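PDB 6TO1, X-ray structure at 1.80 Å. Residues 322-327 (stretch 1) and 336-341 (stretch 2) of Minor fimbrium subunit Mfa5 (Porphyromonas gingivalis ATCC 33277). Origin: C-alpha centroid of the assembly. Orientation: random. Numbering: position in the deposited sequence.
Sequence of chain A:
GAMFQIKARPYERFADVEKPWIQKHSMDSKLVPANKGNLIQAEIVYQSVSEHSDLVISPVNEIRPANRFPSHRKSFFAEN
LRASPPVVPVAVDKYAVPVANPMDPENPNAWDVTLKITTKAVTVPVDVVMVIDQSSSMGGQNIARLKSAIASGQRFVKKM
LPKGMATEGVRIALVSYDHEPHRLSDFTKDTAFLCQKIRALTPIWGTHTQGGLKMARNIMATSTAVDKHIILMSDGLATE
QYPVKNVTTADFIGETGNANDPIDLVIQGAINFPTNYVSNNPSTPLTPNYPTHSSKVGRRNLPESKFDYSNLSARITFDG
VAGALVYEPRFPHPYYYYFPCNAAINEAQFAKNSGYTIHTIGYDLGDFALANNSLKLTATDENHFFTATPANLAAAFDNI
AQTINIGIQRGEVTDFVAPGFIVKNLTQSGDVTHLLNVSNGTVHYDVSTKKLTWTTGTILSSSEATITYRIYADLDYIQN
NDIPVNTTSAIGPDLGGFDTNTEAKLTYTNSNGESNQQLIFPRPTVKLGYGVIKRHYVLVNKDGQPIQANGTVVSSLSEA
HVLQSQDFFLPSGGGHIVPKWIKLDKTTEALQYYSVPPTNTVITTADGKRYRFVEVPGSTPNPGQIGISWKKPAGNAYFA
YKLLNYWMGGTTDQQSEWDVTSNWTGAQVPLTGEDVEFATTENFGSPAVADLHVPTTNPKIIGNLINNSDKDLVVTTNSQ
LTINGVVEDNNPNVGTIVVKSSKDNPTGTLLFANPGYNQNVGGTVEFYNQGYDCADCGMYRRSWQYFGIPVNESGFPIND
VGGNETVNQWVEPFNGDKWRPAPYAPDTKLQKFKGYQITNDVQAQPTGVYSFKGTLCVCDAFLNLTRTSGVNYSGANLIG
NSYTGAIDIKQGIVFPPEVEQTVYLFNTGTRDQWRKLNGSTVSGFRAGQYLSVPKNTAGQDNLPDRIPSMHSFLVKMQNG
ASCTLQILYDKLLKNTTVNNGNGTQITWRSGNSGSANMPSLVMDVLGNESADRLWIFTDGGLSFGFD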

# COMPACT_ATOMS: atom_id res chain seq x y z
N ALA A 322 5.65 -30.74 43.64
CA ALA A 322 6.63 -30.00 42.83
C ALA A 322 6.97 -28.72 43.57
O ALA A 322 6.95 -28.71 44.80
N GLY A 323 7.26 -27.64 42.87
CA GLY A 323 7.78 -26.46 43.54
C GLY A 323 8.65 -25.62 42.61
O GLY A 323 8.96 -26.01 41.49
N ALA A 324 9.05 -24.45 43.12
CA ALA A 324 10.00 -23.60 42.42
C ALA A 324 11.29 -24.34 42.13
O ALA A 324 11.94 -24.09 41.10
N LEU A 325 11.67 -25.27 43.01
CA LEU A 325 12.75 -26.22 42.77
C LEU A 325 12.21 -27.61 43.09
O LEU A 325 11.53 -27.80 44.11
N VAL A 326 12.49 -28.58 42.22
CA VAL A 326 12.07 -29.96 42.44
C VAL A 326 13.32 -30.83 42.57
O VAL A 326 14.08 -31.04 41.62
N TYR A 327 13.52 -31.35 43.77
CA TYR A 327 14.67 -32.19 44.07
C TYR A 327 14.69 -33.44 43.19
O TYR A 327 13.66 -34.07 42.97
N TYR A 336 20.85 -31.59 43.09
CA TYR A 336 20.37 -31.20 41.77
C TYR A 336 18.86 -31.01 41.84
O TYR A 336 18.16 -31.83 42.44
N TYR A 337 18.36 -29.95 41.19
CA TYR A 337 16.96 -29.56 41.31
C TYR A 337 16.45 -29.12 39.96
O TYR A 337 17.09 -28.30 39.30
N TYR A 338 15.30 -29.66 39.55
CA TYR A 338 14.59 -29.09 38.40
C TYR A 338 14.12 -27.69 38.78
O TYR A 338 13.75 -27.42 39.93
N PHE A 339 14.16 -26.78 37.81
CA PHE A 339 13.94 -25.35 38.00
C PHE A 339 12.90 -24.92 36.98
O PHE A 339 13.24 -24.53 35.85
N PRO A 340 11.61 -25.03 37.31
CA PRO A 340 10.57 -24.75 36.30
C PRO A 340 10.65 -23.38 35.65
O PRO A 340 10.29 -23.27 34.47
N CYS A 341 11.12 -22.34 36.34
CA CYS A 341 11.25 -21.06 35.68
C CYS A 341 12.21 -21.15 34.49
O CYS A 341 11.95 -20.58 33.43

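The frame for the side chains is a short antiparallel ladder in which Val326 and Tyr338 form the hydrogen-bonded pair: Val326 N donates to Tyr338 O (2.9 Å, 162°) and Tyr338 N to Val326 O (2.8 Å, 144°). Two CA-H...O contacts reinforce it, Leu325 CA to Tyr338 O at 3.2 Å and Tyr337 CA to Val326 O at 3.3 Å.

Apolar packing follows the alternation of the strands. On one face, Val326 (chi1 t) meets Tyr338 (chi1 m), with Val326 CB 4.1 Å from Tyr338 CB. On the other, Tyr327 (t) lies beside Tyr337 (m): the ring centroids are 5.6 Å apart, the planes meet obliquely at 39°, and Tyr327 CD1 comes within 3.6 Å of Tyr337 CE1. Leu325 (m, t) bridges two neighbours, its CB 4.0 Å from Tyr337 CB and its CD2 3.9 Å from Phe339 CD1. Tyr336 starts sideways, but its end leads away.

Past the ladder, contacts involve backbone carbonyls. Pro340 points toward stretch 1, placing its CD 3.3 Å from Ala324 O and its CG 3.6 Å from Gly323 O. Ala324 O also approaches the edge of the Phe339 (t) ring, 3.6 Å from CD1. One water joins the stretches, donating to Ala324 O (2.7 Å from the water O) and accepting from Cys341 N (2.9 Å). The Tyr327 and Tyr337 hydroxyls bond elsewhere in the structure.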

# COMPACT_ATOMS: atom_id res chain seq x y z
CB ALA A 322 6.09 -29.74 41.43
CB ALA A 324 10.29 -22.34 43.23
CB LEU A 325 13.97 -25.94 43.62
CG LEU A 325 14.77 -24.68 43.27
CD1 LEU A 325 15.88 -24.54 44.30
CD2 LEU A 325 15.29 -24.71 41.85
CB VAL A 326 11.16 -30.47 41.32
CG1 VAL A 326 10.60 -31.89 41.70
CG2 VAL A 326 10.01 -29.54 41.09
CB TYR A 327 14.59 -32.57 45.56
CG TYR A 327 15.68 -33.44 46.08
CD1 TYR A 327 17.01 -33.15 45.84
CD2 TYR A 327 15.37 -34.57 46.85
CE1 TYR A 327 18.02 -33.98 46.33
CE2 TYR A 327 16.36 -35.39 47.34
CZ TYR A 327 17.68 -35.08 47.09
OH TYR A 327 18.64 -35.91 47.59
CB TYR A 336 20.70 -32.28 40.72
CG TYR A 336 22.17 -32.44 40.54
CD1 TYR A 336 22.80 -31.93 39.42
CD2 TYR A 336 22.95 -33.05 41.52
CE1 TYR A 336 24.17 -32.04 39.26
CE2 TYR A 336 24.32 -33.15 41.37
CZ TYR A 336 24.91 -32.66 40.25
OH TYR A 336 26.27 -32.77 40.09
CB TYR A 337 16.77 -28.40 42.30
CG TYR A 337 17.31 -28.71 43.66
CD1 TYR A 337 16.49 -29.22 44.65
CD2 TYR A 337 18.66 -28.55 43.93
CE1 TYR A 337 16.99 -29.56 45.88
CE2 TYR A 337 19.17 -28.88 45.16
CZ TYR A 337 18.33 -29.38 46.13
OH TYR A 337 18.88 -29.71 47.36
CB TYR A 338 13.43 -29.98 37.98
CG TYR A 338 13.88 -31.38 37.55
CD1 TYR A 338 14.36 -31.63 36.27
CD2 TYR A 338 13.86 -32.44 38.46
CE1 TYR A 338 14.80 -32.89 35.90
CE2 TYR A 338 14.26 -33.71 38.09
CZ TYR A 338 14.76 -33.92 36.83
OH TYR A 338 15.18 -35.18 36.46
CB PHE A 339 15.27 -24.62 37.84
CG PHE A 339 15.21 -23.13 38.04
CD1 PHE A 339 14.19 -22.52 38.76
CD2 PHE A 339 16.20 -22.34 37.50
CE1 PHE A 339 14.15 -21.16 38.92
CE2 PHE A 339 16.19 -20.97 37.65
CZ PHE A 339 15.15 -20.37 38.36
CB PRO A 340 9.26 -24.95 37.08
CG PRO A 340 9.59 -26.11 37.96
CD PRO A 340 11.04 -25.83 38.43
CB CYS A 341 11.74 -19.98 36.64
SG CYS A 341 10.59 -19.33 37.85
O HOH W 1 10.85 -22.36 39.27